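Local atomic coordinates of alpha-1,4-endofucoidanase (Mariniflexile fucanivorans, PDB entry 6DLH), a protein that cleaves alpha-1,4 linkages within fucoidan chains by a retaining mechanism, as a probably secreted, calcium-binding glycoside hydrolase of family 107. Residues A[43-48]-A[77-82]; A[141-146]-A[424-429]; A[543-548]-A[623-628]. One frame throughout, in Å; residues are numbered along the deposited sequence.

Contact 1: residues A[43-48]-A[77-82]. With CA (calcium ion), chain H.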
loop_
_atom_site.group_PDB
_atom_site.type_symbol
_atom_site.label_atom_id
_atom_site.label_comp_id
_atom_site.label_asym_id
_atom_site.label_seq_id
_atom_site.Cartn_x
_atom_site.Cartn_y
_atom_site.Cartn_z
ATOM N N ARG A 43 18.620 -16.271 0.311
ATOM C CA ARG A 43 18.998 -17.415 1.129
ATOM C C ARG A 43 19.207 -16.972 2.575
ATOM O O ARG A 43 20.043 -16.110 2.848
ATOM C CB ARG A 43 20.213 -18.143 0.543
ATOM C CG ARG A 43 19.869 -19.037 -0.639
ATOM C CD ARG A 43 21.055 -19.659 -1.352
ATOM N NE ARG A 43 21.669 -20.764 -0.632
ATOM C CZ ARG A 43 22.845 -20.711 -0.017
ATOM N NH1 ARG A 43 23.612 -19.642 -0.141
ATOM N NH2 ARG A 43 23.249 -21.721 0.734
ATOM N N GLY A 44 18.426 -17.569 3.489
ATOM C CA GLY A 44 18.443 -17.220 4.902
ATOM C C GLY A 44 17.554 -16.019 5.233
ATOM O O GLY A 44 17.524 -15.573 6.378
ATOM N N ALA A 45 16.807 -15.527 4.239
ATOM C CA ALA A 45 16.098 -14.255 4.332
ATOM C C ALA A 45 14.689 -14.443 4.891
ATOM O O ALA A 45 13.980 -15.372 4.510
ATOM C CB ALA A 45 16.049 -13.579 2.976
ATOM N N LEU A 46 14.292 -13.507 5.765
ATOM C CA LEU A 46 12.998 -13.514 6.427
ATOM C C LEU A 46 12.190 -12.306 5.958
ATOM O O LEU A 46 12.624 -11.165 6.127
ATOM C CB LEU A 46 13.234 -13.461 7.942
ATOM C CG LEU A 46 11.985 -13.284 8.808
ATOM C CD1 LEU A 46 11.038 -14.468 8.634
ATOM C CD2 LEU A 46 12.374 -13.144 10.272
ATOM N N GLY A 47 11.005 -12.567 5.391
ATOM C CA GLY A 47 10.176 -11.498 4.849
ATOM C C GLY A 47 8.802 -11.411 5.509
ATOM O O GLY A 47 8.360 -12.346 6.169
ATOM N N MET A 48 8.139 -10.264 5.326
ATOM C CA MET A 48 6.807 -10.018 5.855
ATOM C C MET A 48 5.937 -9.490 4.717
ATOM O O MET A 48 6.437 -9.249 3.616
ATOM C CB MET A 48 6.850 -8.989 6.993
ATOM C CG MET A 48 7.899 -9.291 8.046
ATOM S SD MET A 48 7.916 -8.109 9.417
ATOM C CE MET A 48 6.531 -8.660 10.414
ATOM N N THR A 77 16.137 -9.054 12.709
ATOM C CA THR A 77 16.648 -10.059 11.780
ATOM C C THR A 77 15.816 -10.146 10.507
ATOM O O THR A 77 16.210 -10.839 9.566
ATOM C CB THR A 77 16.809 -11.456 12.402
ATOM O OG1 THR A 77 15.545 -11.933 12.871
ATOM C CG2 THR A 77 17.838 -11.485 13.512
ATOM N N VAL A 78 14.679 -9.446 10.475
ATOM C CA VAL A 78 13.851 -9.412 9.279
ATOM C C VAL A 78 14.615 -8.710 8.151
ATOM O O VAL A 78 15.394 -7.795 8.395
ATOM C CB VAL A 78 12.486 -8.758 9.563
ATOM C CG1 VAL A 78 12.623 -7.331 10.102
ATOM C CG2 VAL A 78 11.581 -8.800 8.345
ATOM N N ASP A 79 14.367 -9.140 6.907
ATOM C CA ASP A 79 15.205 -8.775 5.779
ATOM C C ASP A 79 14.418 -7.945 4.766
ATOM O O ASP A 79 14.975 -7.049 4.136
ATOM C CB ASP A 79 15.854 -10.018 5.167
ATOM C CG ASP A 79 16.776 -10.737 6.139
ATOM O OD1 ASP A 79 17.799 -10.137 6.538
ATOM O OD2 ASP A 79 16.462 -11.889 6.515
ATOM N N TYR A 80 13.124 -8.235 4.608
ATOM C CA TYR A 80 12.368 -7.605 3.536
ATOM C C TYR A 80 10.868 -7.652 3.822
ATOM O O TYR A 80 10.410 -8.409 4.681
ATOM C CB TYR A 80 12.735 -8.224 2.179
ATOM C CG TYR A 80 12.260 -9.640 1.954
ATOM C CD1 TYR A 80 12.960 -10.733 2.461
ATOM C CD2 TYR A 80 11.110 -9.891 1.216
ATOM C CE1 TYR A 80 12.517 -12.033 2.246
ATOM C CE2 TYR A 80 10.661 -11.182 0.985
ATOM C CZ TYR A 80 11.362 -12.256 1.512
ATOM O OH TYR A 80 10.902 -13.525 1.296
ATOM N N VAL A 81 10.121 -6.819 3.085
ATOM C CA VAL A 81 8.671 -6.752 3.143
ATOM C C VAL A 81 8.127 -6.783 1.712
ATOM O O VAL A 81 8.662 -6.109 0.830
ATOM C CB VAL A 81 8.215 -5.477 3.877
ATOM C CG1 VAL A 81 6.695 -5.322 3.880
ATOM C CG2 VAL A 81 8.767 -5.396 5.294
ATOM N N GLN A 82 7.053 -7.562 1.504
ATOM C CA GLN A 82 6.327 -7.609 0.245
ATOM C C GLN A 82 5.234 -6.543 0.243
ATOM O O GLN A 82 4.472 -6.430 1.202
ATOM C CB GLN A 82 5.742 -9.003 -0.018
ATOM C CG GLN A 82 4.941 -9.092 -1.316
ATOM C CD GLN A 82 4.350 -10.454 -1.607
ATOM O OE1 GLN A 82 3.163 -10.578 -1.898
ATOM N NE2 GLN A 82 5.173 -11.491 -1.531
HETATM CA CA CA H . 18.049 -11.708 8.291
HETATM O O HOH W 1 17.150 -13.952 8.655
HETATM O O HOH W 2 19.552 -12.792 6.943
HETATM O O HOH W 3 19.210 -12.787 10.350
HETATM O O HOH W 4 19.448 -9.919 8.937
#

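Contact 2: residues A[141-146]-A[424-429]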
loop_
_atom_site.group_PDB
_atom_site.type_symbol
_atom_site.label_atom_id
_atom_site.label_comp_id
_atom_site.label_asym_id
_atom_site.label_seq_id
_atom_site.Cartn_x
_atom_site.Cartn_y
_atom_site.Cartn_z
ATOM N N GLY A 141 16.233 -0.136 6.635
ATOM C CA GLY A 141 17.265 -1.145 6.480
ATOM C C GLY A 141 16.768 -2.430 5.814
ATOM O O GLY A 141 17.438 -3.458 5.908
ATOM N N LEU A 142 15.642 -2.344 5.091
ATOM C CA LEU A 142 14.951 -3.509 4.547
ATOM C C LEU A 142 14.935 -3.474 3.017
ATOM O O LEU A 142 14.818 -2.409 2.421
ATOM C CB LEU A 142 13.516 -3.537 5.095
ATOM C CG LEU A 142 13.365 -3.789 6.601
ATOM C CD1 LEU A 142 11.955 -3.466 7.081
ATOM C CD2 LEU A 142 13.723 -5.225 6.967
ATOM N N ARG A 143 15.018 -4.664 2.401
ATOM C CA ARG A 143 14.824 -4.866 0.971
ATOM C C ARG A 143 13.329 -5.008 0.701
ATOM O O ARG A 143 12.536 -5.036 1.639
ATOM C CB ARG A 143 15.631 -6.080 0.486
ATOM C CG ARG A 143 17.122 -5.795 0.357
ATOM C CD ARG A 143 18.039 -7.000 0.273
ATOM N NE ARG A 143 18.480 -7.150 -1.099
ATOM C CZ ARG A 143 19.718 -6.962 -1.544
ATOM N NH1 ARG A 143 20.763 -7.139 -0.751
ATOM N NH2 ARG A 143 19.896 -6.606 -2.798
ATOM N N THR A 144 12.946 -5.060 -0.581
ATOM C CA THR A 144 11.535 -5.082 -0.940
ATOM C C THR A 144 11.261 -6.170 -1.977
ATOM O O THR A 144 12.128 -6.516 -2.785
ATOM C CB THR A 144 11.045 -3.703 -1.410
ATOM O OG1 THR A 144 11.540 -3.510 -2.734
ATOM C CG2 THR A 144 11.534 -2.573 -0.533
ATOM N N GLU A 145 10.039 -6.710 -1.908
ATOM C CA GLU A 145 9.486 -7.668 -2.856
ATOM C C GLU A 145 8.154 -7.086 -3.307
ATOM O O GLU A 145 7.385 -6.610 -2.476
ATOM C CB GLU A 145 9.300 -9.033 -2.178
ATOM C CG GLU A 145 8.725 -10.127 -3.076
ATOM C CD GLU A 145 8.398 -11.464 -2.401
ATOM O OE1 GLU A 145 8.002 -11.461 -1.209
ATOM O OE2 GLU A 145 8.524 -12.521 -3.073
ATOM N N ILE A 146 7.890 -7.116 -4.617
ATOM C CA ILE A 146 6.711 -6.450 -5.142
ATOM C C ILE A 146 5.771 -7.482 -5.750
ATOM O O ILE A 146 6.192 -8.293 -6.577
ATOM C CB ILE A 146 7.096 -5.340 -6.146
ATOM C CG1 ILE A 146 7.996 -4.272 -5.507
ATOM C CG2 ILE A 146 5.850 -4.736 -6.783
ATOM C CD1 ILE A 146 7.313 -3.407 -4.466
ATOM N N SER A 424 22.098 -5.712 11.772
ATOM C CA SER A 424 20.654 -5.831 11.668
ATOM C C SER A 424 20.208 -5.856 10.207
ATOM O O SER A 424 20.856 -5.268 9.341
ATOM C CB SER A 424 19.974 -4.732 12.442
ATOM O OG SER A 424 20.257 -3.457 11.887
ATOM N N ARG A 425 19.101 -6.566 9.953
ATOM C CA ARG A 425 18.351 -6.517 8.702
ATOM C C ARG A 425 19.272 -6.677 7.493
ATOM O O ARG A 425 20.116 -7.567 7.489
ATOM C CB ARG A 425 17.464 -5.268 8.664
ATOM C CG ARG A 425 16.614 -5.109 9.914
ATOM C CD ARG A 425 15.577 -4.022 9.769
ATOM N NE ARG A 425 14.581 -4.121 10.825
ATOM C CZ ARG A 425 13.570 -3.275 11.005
ATOM N NH1 ARG A 425 12.686 -3.491 11.965
ATOM N NH2 ARG A 425 13.450 -2.205 10.241
ATOM N N GLN A 426 19.090 -5.819 6.478
ATOM C CA GLN A 426 19.844 -5.889 5.232
ATOM C C GLN A 426 20.807 -4.706 5.073
ATOM O O GLN A 426 21.863 -4.865 4.465
ATOM C CB GLN A 426 18.909 -5.997 4.026
ATOM C CG GLN A 426 18.278 -7.374 3.864
ATOM C CD GLN A 426 19.286 -8.422 3.469
ATOM O OE1 GLN A 426 19.897 -8.347 2.407
ATOM N NE2 GLN A 426 19.455 -9.424 4.321
ATOM N N TYR A 427 20.462 -3.528 5.615
ATOM C CA TYR A 427 21.331 -2.368 5.459
ATOM C C TYR A 427 21.448 -1.573 6.755
ATOM O O TYR A 427 20.564 -1.637 7.606
ATOM C CB TYR A 427 20.754 -1.384 4.443
ATOM C CG TYR A 427 20.330 -1.941 3.107
ATOM C CD1 TYR A 427 21.247 -2.499 2.224
ATOM C CD2 TYR A 427 19.008 -1.837 2.694
ATOM C CE1 TYR A 427 20.851 -2.970 0.977
ATOM C CE2 TYR A 427 18.598 -2.301 1.456
ATOM C CZ TYR A 427 19.523 -2.866 0.593
ATOM O OH TYR A 427 19.100 -3.318 -0.625
ATOM N N THR A 428 22.530 -0.785 6.864
ATOM C CA THR A 428 22.641 0.260 7.871
ATOM C C THR A 428 22.690 1.609 7.154
ATOM O O THR A 428 23.675 1.921 6.490
ATOM C CB THR A 428 23.845 0.034 8.801
ATOM O OG1 THR A 428 23.652 -1.181 9.523
ATOM C CG2 THR A 428 24.068 1.163 9.789
ATOM N N ILE A 429 21.608 2.385 7.284
ATOM C CA ILE A 429 21.446 3.652 6.586
ATOM C C ILE A 429 21.876 4.789 7.512
ATOM O O ILE A 429 21.440 4.867 8.662
ATOM C CB ILE A 429 19.992 3.822 6.091
ATOM C CG1 ILE A 429 19.541 2.664 5.189
ATOM C CG2 ILE A 429 19.778 5.182 5.438
ATOM C CD1 ILE A 429 20.296 2.514 3.879
#

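Contact 3: residues A[543-548]-A[623-628]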
loop_
_atom_site.group_PDB
_atom_site.type_symbol
_atom_site.label_atom_id
_atom_site.label_comp_id
_atom_site.label_asym_id
_atom_site.label_seq_id
_atom_site.Cartn_x
_atom_site.Cartn_y
_atom_site.Cartn_z
ATOM N N THR A 543 -16.536 19.922 -0.738
ATOM C CA THR A 543 -17.973 19.913 -0.956
ATOM C C THR A 543 -18.650 19.698 0.393
ATOM O O THR A 543 -18.219 18.849 1.171
ATOM C CB THR A 543 -18.373 18.818 -1.952
ATOM O OG1 THR A 543 -17.608 18.992 -3.145
ATOM C CG2 THR A 543 -19.852 18.815 -2.278
ATOM N N ALA A 544 -19.695 20.490 0.670
ATOM C CA ALA A 544 -20.455 20.355 1.902
ATOM C C ALA A 544 -21.012 18.938 1.996
ATOM O O ALA A 544 -21.441 18.378 0.992
ATOM C CB ALA A 544 -21.569 21.369 1.922
ATOM N N LEU A 545 -20.990 18.372 3.208
ATOM C CA LEU A 545 -21.553 17.056 3.483
ATOM C C LEU A 545 -20.807 15.993 2.673
ATOM O O LEU A 545 -21.415 15.066 2.141
ATOM C CB LEU A 545 -23.058 17.057 3.167
ATOM C CG LEU A 545 -23.891 18.161 3.827
ATOM C CD1 LEU A 545 -25.365 17.990 3.503
ATOM C CD2 LEU A 545 -23.681 18.196 5.337
ATOM N N LYS A 546 -19.484 16.159 2.574
ATOM C CA LYS A 546 -18.603 15.202 1.924
ATOM C C LYS A 546 -17.234 15.290 2.588
ATOM O O LYS A 546 -16.725 16.385 2.816
ATOM C CB LYS A 546 -18.517 15.472 0.418
ATOM C CG LYS A 546 -17.764 14.419 -0.384
ATOM C CD LYS A 546 -17.716 14.702 -1.870
ATOM C CE LYS A 546 -16.998 13.623 -2.655
ATOM N NZ LYS A 546 -15.559 13.540 -2.296
ATOM N N ASP A 547 -16.653 14.128 2.898
ATOM C CA ASP A 547 -15.364 14.067 3.568
ATOM C C ASP A 547 -14.289 14.654 2.660
ATOM O O ASP A 547 -14.182 14.284 1.494
ATOM C CB ASP A 547 -15.053 12.642 4.026
ATOM C CG ASP A 547 -15.958 12.189 5.158
ATOM O OD1 ASP A 547 -15.772 12.693 6.284
ATOM O OD2 ASP A 547 -16.855 11.357 4.900
ATOM N N TYR A 548 -13.508 15.591 3.209
ATOM C CA TYR A 548 -12.485 16.280 2.446
ATOM C C TYR A 548 -11.202 15.455 2.487
ATOM O O TYR A 548 -10.954 14.741 3.454
ATOM C CB TYR A 548 -12.282 17.703 2.981
ATOM C CG TYR A 548 -11.268 18.523 2.221
ATOM C CD1 TYR A 548 -11.555 19.024 0.960
ATOM C CD2 TYR A 548 -10.012 18.777 2.752
ATOM C CE1 TYR A 548 -10.629 19.774 0.253
ATOM C CE2 TYR A 548 -9.071 19.519 2.055
ATOM C CZ TYR A 548 -9.382 20.019 0.801
ATOM O OH TYR A 548 -8.462 20.748 0.103
ATOM N N ASP A 623 -18.020 24.098 -1.762
ATOM C CA ASP A 623 -19.156 24.189 -2.664
ATOM C C ASP A 623 -20.384 23.591 -1.987
ATOM O O ASP A 623 -20.253 22.774 -1.077
ATOM C CB ASP A 623 -18.917 23.406 -3.955
ATOM C CG ASP A 623 -18.038 24.101 -4.984
ATOM O OD1 ASP A 623 -17.724 25.295 -4.795
ATOM O OD2 ASP A 623 -17.679 23.436 -5.976
ATOM N N HIS A 624 -21.569 24.001 -2.460
ATOM C CA HIS A 624 -22.833 23.434 -2.016
ATOM C C HIS A 624 -23.009 22.047 -2.630
ATOM O O HIS A 624 -22.465 21.767 -3.696
ATOM C CB HIS A 624 -24.005 24.365 -2.375
ATOM C CG HIS A 624 -24.184 25.521 -1.444
ATOM N ND1 HIS A 624 -24.353 25.356 -0.080
ATOM C CD2 HIS A 624 -24.230 26.854 -1.669
ATOM C CE1 HIS A 624 -24.485 26.534 0.498
ATOM N NE2 HIS A 624 -24.411 27.471 -0.457
ATOM N N VAL A 625 -23.770 21.189 -1.937
ATOM C CA VAL A 625 -24.207 19.905 -2.466
ATOM C C VAL A 625 -24.977 20.168 -3.758
ATOM O O VAL A 625 -25.813 21.064 -3.804
ATOM C CB VAL A 625 -25.071 19.143 -1.436
ATOM C CG1 VAL A 625 -25.676 17.870 -2.010
ATOM C CG2 VAL A 625 -24.313 18.842 -0.151
ATOM N N ALA A 626 -24.678 19.390 -4.805
ATOM C CA ALA A 626 -25.320 19.561 -6.101
ATOM C C ALA A 626 -26.692 18.898 -6.084
ATOM O O ALA A 626 -26.960 18.050 -5.233
ATOM C CB ALA A 626 -24.448 18.982 -7.189
ATOM N N GLY A 627 -27.552 19.307 -7.029
ATOM C CA GLY A 627 -28.839 18.662 -7.247
ATOM C C GLY A 627 -30.012 19.386 -6.586
ATOM O O GLY A 627 -31.163 19.008 -6.792
ATOM N N PHE A 628 -29.713 20.415 -5.784
ATOM C CA PHE A 628 -30.734 21.200 -5.109
ATOM C C PHE A 628 -30.810 22.588 -5.737
ATOM O O PHE A 628 -29.838 23.055 -6.324
ATOM C CB PHE A 628 -30.423 21.320 -3.617
ATOM C CG PHE A 628 -30.430 20.016 -2.864
ATOM C CD1 PHE A 628 -31.623 19.430 -2.470
ATOM C CD2 PHE A 628 -29.242 19.377 -2.539
ATOM C CE1 PHE A 628 -31.626 18.233 -1.769
ATOM C CE2 PHE A 628 -29.247 18.181 -1.836
ATOM C CZ PHE A 628 -30.439 17.610 -1.453
HETATM O O HOH W 5 -17.567 20.756 -5.255
#

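Contact 1: residues A[43-48]-A[77-82]
Two first torsions set up the meeting of Asp79 and Tyr80 with residues 45-47: Asp79 carries CG anti to its carbonyl carbon (chi1 -62°), and Tyr80 holds CG between its backbone N and carbonyl carbon (chi1 70°), so that CG sets out on the face where the ring covers Gly47. The setting is a beta-alpha-beta unit, strand 46-49, helix 66-71 and strand 80-84, whose parallel strands lie side by side in the sheet of the catalytic domain, consistent with the alpha/beta architecture of GH29 fucosidases. The pairing runs Gly47 to Tyr80 and Met48 to Val81. Leu46 O takes Asp79 N at 2.8 Å and, more weakly, Tyr80 N; further on, Tyr80 O accepts from Met48 N, and Met48 O from Gln82 N.

At the start of the strands the Asp79 carboxylate does double duty. Both its oxygens bind calcium, while OD2 also turns its anti lone pair to Leu46 N, 2.8 Å away. Thr77 O and four waters complete the seven ligands, and one of those waters donates to Gly44 O. OD1 has a further partner in Gln426, so the carboxylate has little freedom to rotate, and the bound calcium is likely to favour its ionised form.

Gly47 CA lies over the centre of one face of the Tyr80 ring in a CH-pi contact, 3.6 Å from the centroid; a CB here would run into CZ of Tyr80. Ala45 CB comes to the ring edge, and the hydroxyl bonds Thr379 OG1. On the face that carries Met48 and Val81, Phe405 of helix 399-415 packs on Met48, and it also touches Leu46. There the Met48 and Val78 side chains cross at about a right angle, with Met48 CG 3.7 Å from Val78 CG2.

Contact 2: residues A[141-146]-A[424-429]
Gly141 O is gripped by two consecutive amides of residues 424-429: Gln426 N at 2.9 Å, nearly along the C=O axis, and Tyr427 N at 3.0 Å, tilted 34° from the carbonyl plane. Gly141 closes the preceding helix in a Schellman motif, and its positive phi leaves no room for a CB, which would also strike Tyr427 O. The loop that follows strand 422-423, probably part of an Ig-like region, is thereby fastened to a helix-strand junction of the catalytic domain.

Arg143 fits between two side chains of that loop. Tyr427 OH stands over the face of the guanidinium, 3.8 Å from CZ of Arg143, while Gln426 OE1 lies at its edge, in plane, 3.5 Å from Arg143 NH1 in a weak but straight hydrogen bond. The aliphatic part packs too, with Arg143 CG 3.3 Å from Tyr427 OH. The charge itself is paired with Asp221 through NE. An alanine in place of Arg143 would probably leave Asp221 without its ion-pair mate and open a gap beside the Tyr427 hydroxyl.

One residue earlier on each segment, Arg425 runs extended past Leu142, with Arg425 CD 3.6 Å from Leu142 CD2, and its NH2 reaches Ala140 O. Gln426 NE2 bonds Asp79 OD1, a calcium ligand, which ties the loop to the metal site as well.

Residues 141-146 lead from helix 129-139 into strand 143-149, flanked in the sheet by strands 80-84 and 222-226, while Tyr427 rests against Arg138 of that helix.

Contact 3: residues A[543-548]-A[623-628]
This is a small surface contact at the end of a parallel strand pair in the second Ig-like region, where strands 537-543 and 613-623 part company. Thr543 and Asp623 form the bridge, with both side chains on one face of the sheet. The one direct hydrogen bond between the segments is Ala544 N to Asp623 O, 2.9 Å long and nearly straight at 169°. On the face carrying Thr543 and Asp623, a water spans the two side chains, 2.8 Å from Thr543 OG1 and donating to Asp623 OD2 at the same length.

Past the bridge the first chain swings off in a type II turn from Thr543 to Lys546, and Val625 packs against Ala544 and Leu545 of the turn. The CG2 branch of Val625, anti to its carbonyl carbon, does the touching: it presses close on Ala544 O at 3.1 Å and meets Leu545 CD1 at 3.9 Å, the Leu545 and Val625 side chains crossing at about a right angle.

Tyr665, just ahead of the calcium ligand Asp666 in the next Ig-like region, bonds His624 ND1 and Val625 N through its hydroxyl and touches Ala544 and Leu545, so the contact probably sits at a junction of two such regions. Within its own sheet, strand 613-623 runs between the outer strand 537-543 and the antiparallel strand 599-608, and residues 623-628 carry the chain from it on toward strand 642-649.

Contacts 1 and 2 are near neighbours in the catalytic domain, their centres 8 Å apart; contact 3 lies about 46 Å from the centre of contact 1, across the chain's centre. Contact 1 is buried and pairs adjacent strands; contact 2, partly buried, joins the next strand of the same sheet to the loop after strand 422-423, probably part of an Ig-like region. Gln82 NE2 and Glu145 OE1 link the two, 2.8 Å apart. Their chemistry differs accordingly: a metal-bound carboxylate and ladder bonds in contact 1, a shared carbonyl and a guanidinium in contact 2. Contact 3, at the surface, relies on one backbone bond, a water bridge and a few methyl contacts.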